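Local coordinates for protein DMSP lyase (Ruegeria pomeroyi, PDB 5CU1) that belongs to the cupin superfamily of beta-barrel proteins and holds an iron(III) ion inside its barrel, at residues E145-L150 with F189-L194; Q20-E25 with R77-A82. All coordinates share one frame; numbering follows the deposited sequence.

Contact 1 is a strand pair in the wall of the cupin barrel, its centre about 5 Å from the centre of the chain. Contact 2 is a helix pair on the outside of the same sheet. Their centres lie about 14 Å apart. The two touch directly through helix 74-83. F80 of contact 2 meets L150 of contact 1, CD2 to CD1, at 3.6 Å. It also reaches M190 and L192 on strand 189-196. M190 CE packs on R77 CG, again at 3.6 Å. The iron is held on the other side of contact 1, by E145 together with H141 and H180. The strand pair thus separates the metal site from the helices.

Contact 1. Residues E145-L150 with F189-L194; sequences EIYFIL and FMALVL. With FE (Fe (III) ion), chain B.
Two neighbouring antiparallel strands of the cupin barrel meet here, 144° apart in direction. Five backbone hydrogen bonds join them. I146 pairs with L194 and F148 with L192, each by two bonds. L150 N adds a bond to M190 O. Y147-V193 and I149-A191 are the non-hydrogen-bonded pairs between.

Y147, I149, A191 and V193 share one face of the sheet. The main knob on it is V193. Its CG2 sits over the centre of the Y147 ring, 3.8 Å from the centroid and 6° off the ring normal, as a CH-pi contact. The other branch, CG1, touches both Y147 CD1 and the E145 carboxylate. A191 offers only its CB methyl here, and CD2 of Y147 comes within 3.9 Å of A191 CB. F189 meets the same ring edge to edge, CE1 against CE2, while I149 CG1 touches F189 CD1.

I146, F148, L192 and L194 point to the opposite face, toward helix 34-39. I146 and L194 run side by side, and CG2 of I146 rests on CB of L194 at 3.6 Å. At the far end L150 and M190 cross obliquely. M190 is extended as far as its sulfur, and SD lies 3.6 Å from L150 CD1.

E145 carries the metal. Its CG is anti to the backbone N, and the extended chain brings both carboxylate oxygens to the iron. H141 and H180 are the other protein ligands. In the second shell, H174 hydrogen-bonds OE1 and W195 NE1 hydrogen-bonds OE2, which helps to fix the carboxylate. The iron and OE1 lie at the Y147 edge, in the ring plane. OE2 is 2.4 Å from the iron and only 3.3 Å from V193 CG1.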
loop_
_atom_site.group_PDB
_atom_site.type_symbol
_atom_site.label_atom_id
_atom_site.label_comp_id
_atom_site.label_asym_id
_atom_site.label_seq_id
_atom_site.Cartn_x
_atom_site.Cartn_y
_atom_site.Cartn_z
ATOM N N GLU A 145 -8.891 -6.746 -3.241
ATOM C CA GLU A 145 -7.714 -5.990 -3.447
ATOM C C GLU A 145 -7.076 -5.816 -4.820
ATOM O O GLU A 145 -6.986 -6.603 -5.464
ATOM C CB GLU A 145 -6.697 -6.288 -2.343
ATOM C CG GLU A 145 -5.355 -5.801 -2.421
ATOM C CD GLU A 145 -4.449 -6.331 -1.399
ATOM O OE1 GLU A 145 -4.011 -7.332 -1.410
ATOM O OE2 GLU A 145 -4.234 -5.734 -0.508
ATOM N N ILE A 146 -6.728 -4.636 -5.140
ATOM C CA ILE A 146 -5.743 -4.274 -6.124
ATOM C C ILE A 146 -4.387 -3.661 -5.718
ATOM O O ILE A 146 -4.364 -2.760 -5.122
ATOM C CB ILE A 146 -6.442 -3.618 -7.348
ATOM C CG1 ILE A 146 -5.755 -3.966 -8.666
ATOM C CG2 ILE A 146 -6.949 -2.189 -7.116
ATOM C CD1 ILE A 146 -6.386 -3.293 -9.883
ATOM N N TYR A 147 -3.304 -4.253 -6.084
ATOM C CA TYR A 147 -1.957 -3.724 -6.117
ATOM C C TYR A 147 -1.464 -3.146 -7.490
ATOM O O TYR A 147 -1.192 -3.771 -8.376
ATOM C CB TYR A 147 -0.992 -4.746 -5.432
ATOM C CG TYR A 147 -0.620 -4.809 -3.970
ATOM C CD1 TYR A 147 -1.364 -5.416 -3.051
ATOM C CD2 TYR A 147 0.585 -4.411 -3.566
ATOM C CE1 TYR A 147 -0.947 -5.604 -1.783
ATOM C CE2 TYR A 147 0.993 -4.525 -2.328
ATOM C CZ TYR A 147 0.251 -5.106 -1.409
ATOM O OH TYR A 147 0.804 -5.202 -0.252
ATOM N N PHE A 148 -1.422 -1.901 -7.554
ATOM C CA PHE A 148 -0.838 -1.056 -8.552
ATOM C C PHE A 148 0.507 -0.522 -8.166
ATOM O O PHE A 148 0.594 0.218 -7.408
ATOM C CB PHE A 148 -1.877 -0.029 -9.120
ATOM C CG PHE A 148 -1.457 0.721 -10.307
ATOM C CD1 PHE A 148 -2.002 0.515 -11.563
ATOM C CD2 PHE A 148 -0.583 1.673 -10.177
ATOM C CE1 PHE A 148 -1.649 1.186 -12.582
ATOM C CE2 PHE A 148 -0.190 2.356 -11.265
ATOM C CZ PHE A 148 -0.728 2.064 -12.459
ATOM N N ILE A 149 1.469 -0.906 -8.833
ATOM C CA ILE A 149 2.820 -0.561 -8.637
ATOM C C ILE A 149 3.221 0.872 -9.211
ATOM O O ILE A 149 3.132 1.140 -10.340
ATOM C CB ILE A 149 3.789 -1.694 -9.061
ATOM C CG1 ILE A 149 4.014 -2.701 -8.048
ATOM C CG2 ILE A 149 5.091 -1.273 -9.332
ATOM C CD1 ILE A 149 2.995 -3.637 -7.711
ATOM N N LEU A 150 3.759 1.691 -8.372
ATOM C CA LEU A 150 4.201 3.012 -8.681
ATOM C C LEU A 150 5.655 3.205 -9.061
ATOM O O LEU A 150 5.893 3.937 -9.847
ATOM C CB LEU A 150 3.777 4.063 -7.615
ATOM C CG LEU A 150 2.463 4.075 -6.926
ATOM C CD1 LEU A 150 2.254 4.640 -5.605
ATOM C CD2 LEU A 150 1.400 4.324 -7.895
ATOM N N PHE A 189 10.089 -1.305 -3.936
ATOM C CA PHE A 189 8.900 -0.855 -4.666
ATOM C C PHE A 189 8.013 -0.013 -3.771
ATOM O O PHE A 189 8.090 -0.075 -2.535
ATOM C CB PHE A 189 8.089 -2.031 -5.254
ATOM C CG PHE A 189 7.167 -2.707 -4.265
ATOM C CD1 PHE A 189 5.828 -2.388 -4.212
ATOM C CD2 PHE A 189 7.645 -3.669 -3.396
ATOM C CE1 PHE A 189 4.985 -3.001 -3.301
ATOM C CE2 PHE A 189 6.806 -4.285 -2.494
ATOM C CZ PHE A 189 5.472 -3.945 -2.448
ATOM N N MET A 190 7.186 0.796 -4.420
ATOM C CA MET A 190 6.041 1.431 -3.786
ATOM C C MET A 190 4.808 1.071 -4.595
ATOM O O MET A 190 4.873 1.004 -5.829
ATOM C CB MET A 190 6.215 2.943 -3.728
ATOM C CG MET A 190 4.983 3.669 -3.265
ATOM S SD MET A 190 5.080 5.442 -3.495
ATOM C CE MET A 190 6.698 5.770 -2.813
ATOM N N ALA A 191 3.691 0.826 -3.915
ATOM C CA ALA A 191 2.432 0.540 -4.604
ATOM C C ALA A 191 1.282 1.298 -3.999
ATOM O O ALA A 191 1.279 1.610 -2.814
ATOM C CB ALA A 191 2.119 -0.965 -4.581
ATOM N N LEU A 192 0.308 1.596 -4.838
ATOM C CA LEU A 192 -1.013 1.977 -4.396
ATOM C C LEU A 192 -1.795 0.697 -4.216
ATOM O O LEU A 192 -1.730 -0.185 -5.076
ATOM C CB LEU A 192 -1.697 2.880 -5.417
ATOM C CG LEU A 192 -3.194 3.116 -5.215
ATOM C CD1 LEU A 192 -3.437 4.030 -4.011
ATOM C CD2 LEU A 192 -3.846 3.676 -6.487
ATOM N N VAL A 193 -2.500 0.589 -3.089
ATOM C CA VAL A 193 -3.341 -0.555 -2.778
ATOM C C VAL A 193 -4.775 -0.106 -2.517
ATOM O O VAL A 193 -5.001 0.678 -1.611
ATOM C CB VAL A 193 -2.830 -1.300 -1.549
ATOM C CG1 VAL A 193 -3.569 -2.636 -1.386
ATOM C CG2 VAL A 193 -1.340 -1.498 -1.651
ATOM N N LEU A 194 -5.728 -0.595 -3.316
ATOM C CA LEU A 194 -7.150 -0.285 -3.140
ATOM C C LEU A 194 -7.910 -1.458 -2.554
ATOM O O LEU A 194 -7.651 -2.595 -2.911
ATOM C CB LEU A 194 -7.792 0.108 -4.474
ATOM C CG LEU A 194 -7.169 1.333 -5.145
ATOM C CD1 LEU A 194 -7.906 1.694 -6.408
ATOM C CD2 LEU A 194 -7.142 2.519 -4.188
HETATM FE FE FE B . -3.216 -7.448 0.793
#

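Contact 2. Residues Q20-E25 with R77-A82; sequences QNLLAE and RDAFIA
L22 and A79 bury the most surface in this antiparallel helix pair, and F80 comes next. The axes of the two segments approach to 8.9 Å at 152°. The closest backbone approach is L22 to A79, with CA atoms 5.3 Å apart. The packing is apolar.

L22 is the knob. Its CG is anti to the backbone N (chi1 -173°), which sends the two methyls across to helix 74-83. CD1 settles over the centre of the F80 ring, 3.7 Å from the centroid, in a CH-pi contact. CD2 of L22 leans over the F80 CD1-CE1 side of that ring. The two side chains cross at about a right angle. A79, small and facing helix 17-32, is consistent with the short approach there. Its CB lies 4.0 Å from L22 CD1, so that methyl touches both A79 and F80. N21 and E25 brush the same A79 CB at the margin.

L22 also touches A83 on helix 74-83 and L111 in a loop. F80 O is hydrogen-bonded to the hydroxyl of Y109 on strand 107-110. Helix 74-83 lies between helix 17-32 and the barrel, with F80 packed on strand 189-196 and I81 on helix 57-64.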
loop_
_atom_site.group_PDB
_atom_site.type_symbol
_atom_site.label_atom_id
_atom_site.label_comp_id
_atom_site.label_asym_id
_atom_site.label_seq_id
_atom_site.Cartn_x
_atom_site.Cartn_y
_atom_site.Cartn_z
ATOM N N GLN A 20 -3.830 16.872 0.985
ATOM C CA GLN A 20 -4.456 17.563 -0.076
ATOM C C GLN A 20 -3.851 17.280 -1.397
ATOM O O GLN A 20 -4.500 16.729 -2.076
ATOM C CB GLN A 20 -4.652 19.042 0.197
ATOM C CG GLN A 20 -5.719 19.426 1.211
ATOM C CD GLN A 20 -6.219 20.894 1.145
ATOM O OE1 GLN A 20 -5.929 21.697 0.237
ATOM N NE2 GLN A 20 -6.986 21.249 2.159
ATOM N N ASN A 21 -2.600 17.614 -1.698
ATOM C CA ASN A 21 -1.967 17.230 -2.862
ATOM C C ASN A 21 -2.018 15.759 -3.264
ATOM O O ASN A 21 -2.042 15.509 -4.379
ATOM C CB ASN A 21 -0.584 17.696 -2.905
ATOM C CG ASN A 21 -0.079 17.848 -4.323
ATOM O OD1 ASN A 21 0.998 17.348 -4.635
ATOM N ND2 ASN A 21 -0.858 18.483 -5.194
ATOM N N LEU A 22 -1.932 14.862 -2.289
ATOM C CA LEU A 22 -1.987 13.420 -2.400
ATOM C C LEU A 22 -3.284 12.873 -2.926
ATOM O O LEU A 22 -3.254 12.353 -3.886
ATOM C CB LEU A 22 -1.486 12.701 -1.173
ATOM C CG LEU A 22 -1.292 11.184 -1.098
ATOM C CD1 LEU A 22 -0.471 10.644 -2.259
ATOM C CD2 LEU A 22 -0.708 10.764 0.195
ATOM N N LEU A 23 -4.362 13.222 -2.355
ATOM C CA LEU A 23 -5.628 12.989 -2.888
ATOM C C LEU A 23 -5.930 13.290 -4.401
ATOM O O LEU A 23 -6.360 12.507 -5.091
ATOM C CB LEU A 23 -6.670 13.529 -1.956
ATOM C CG LEU A 23 -8.042 13.206 -2.384
ATOM C CD1 LEU A 23 -8.534 11.898 -2.161
ATOM C CD2 LEU A 23 -8.809 13.921 -1.431
ATOM N N ALA A 24 -5.605 14.477 -4.772
ATOM C CA ALA A 24 -5.497 14.973 -6.035
ATOM C C ALA A 24 -4.579 14.326 -7.011
ATOM O O ALA A 24 -4.953 14.219 -8.092
ATOM C CB ALA A 24 -5.351 16.437 -5.993
ATOM N N GLU A 25 -3.479 13.777 -6.532
ATOM C CA GLU A 25 -2.732 12.897 -7.317
ATOM C C GLU A 25 -3.320 11.481 -7.469
ATOM O O GLU A 25 -3.234 11.005 -8.476
ATOM C CB GLU A 25 -1.295 12.854 -6.980
ATOM C CG GLU A 25 -0.456 14.006 -7.181
ATOM C CD GLU A 25 -0.265 14.446 -8.538
ATOM O OE1 GLU A 25 -0.536 13.905 -9.468
ATOM O OE2 GLU A 25 0.076 15.501 -8.633
ATOM N N ARG A 77 3.996 9.146 -6.270
ATOM C CA ARG A 77 5.075 8.751 -5.567
ATOM C C ARG A 77 5.670 9.794 -4.620
ATOM O O ARG A 77 5.827 9.501 -3.594
ATOM C CB ARG A 77 6.032 8.199 -6.460
ATOM C CG ARG A 77 7.267 7.647 -5.844
ATOM C CD ARG A 77 8.405 8.487 -6.067
ATOM N NE ARG A 77 9.209 8.250 -7.162
ATOM C CZ ARG A 77 10.034 9.028 -7.803
ATOM N NH1 ARG A 77 10.296 10.176 -7.809
ATOM N NH2 ARG A 77 10.613 8.541 -8.605
ATOM N N ASP A 78 6.012 10.953 -5.094
ATOM C CA ASP A 78 6.517 12.086 -4.391
ATOM C C ASP A 78 5.584 12.611 -3.364
ATOM O O ASP A 78 5.909 12.795 -2.330
ATOM C CB ASP A 78 7.155 13.130 -5.280
ATOM C CG ASP A 78 8.290 12.596 -6.165
ATOM O OD1 ASP A 78 8.959 11.784 -5.948
ATOM O OD2 ASP A 78 8.611 13.014 -7.136
ATOM N N ALA A 79 4.370 12.642 -3.737
ATOM C CA ALA A 79 3.291 12.848 -2.900
ATOM C C ALA A 79 3.033 11.878 -1.788
ATOM O O ALA A 79 3.006 12.273 -0.825
ATOM C CB ALA A 79 2.151 13.239 -3.683
ATOM N N PHE A 80 3.170 10.620 -1.997
ATOM C CA PHE A 80 3.228 9.610 -1.027
ATOM C C PHE A 80 4.375 9.870 0.110
ATOM O O PHE A 80 4.176 9.720 1.211
ATOM C CB PHE A 80 3.109 8.163 -1.613
ATOM C CG PHE A 80 1.724 7.597 -1.836
ATOM C CD1 PHE A 80 0.815 7.582 -0.871
ATOM C CD2 PHE A 80 1.327 7.102 -3.105
ATOM C CE1 PHE A 80 -0.383 7.113 -1.131
ATOM C CE2 PHE A 80 0.111 6.618 -3.308
ATOM C CZ PHE A 80 -0.740 6.633 -2.341
ATOM N N ILE A 81 5.546 10.184 -0.323
ATOM C CA ILE A 81 6.591 10.643 0.390
ATOM C C ILE A 81 6.401 11.882 1.173
ATOM O O ILE A 81 6.676 11.852 2.205
ATOM C CB ILE A 81 7.835 10.617 -0.418
ATOM C CG1 ILE A 81 8.109 9.286 -0.838
ATOM C CG2 ILE A 81 9.001 11.075 0.286
ATOM C CD1 ILE A 81 9.106 9.165 -1.832
ATOM N N ALA A 82 5.972 12.938 0.587
ATOM C CA ALA A 82 5.589 14.125 1.224
ATOM C C ALA A 82 4.582 14.095 2.350
ATOM O O ALA A 82 4.858 14.547 3.310
ATOM C CB ALA A 82 5.472 15.297 0.278
#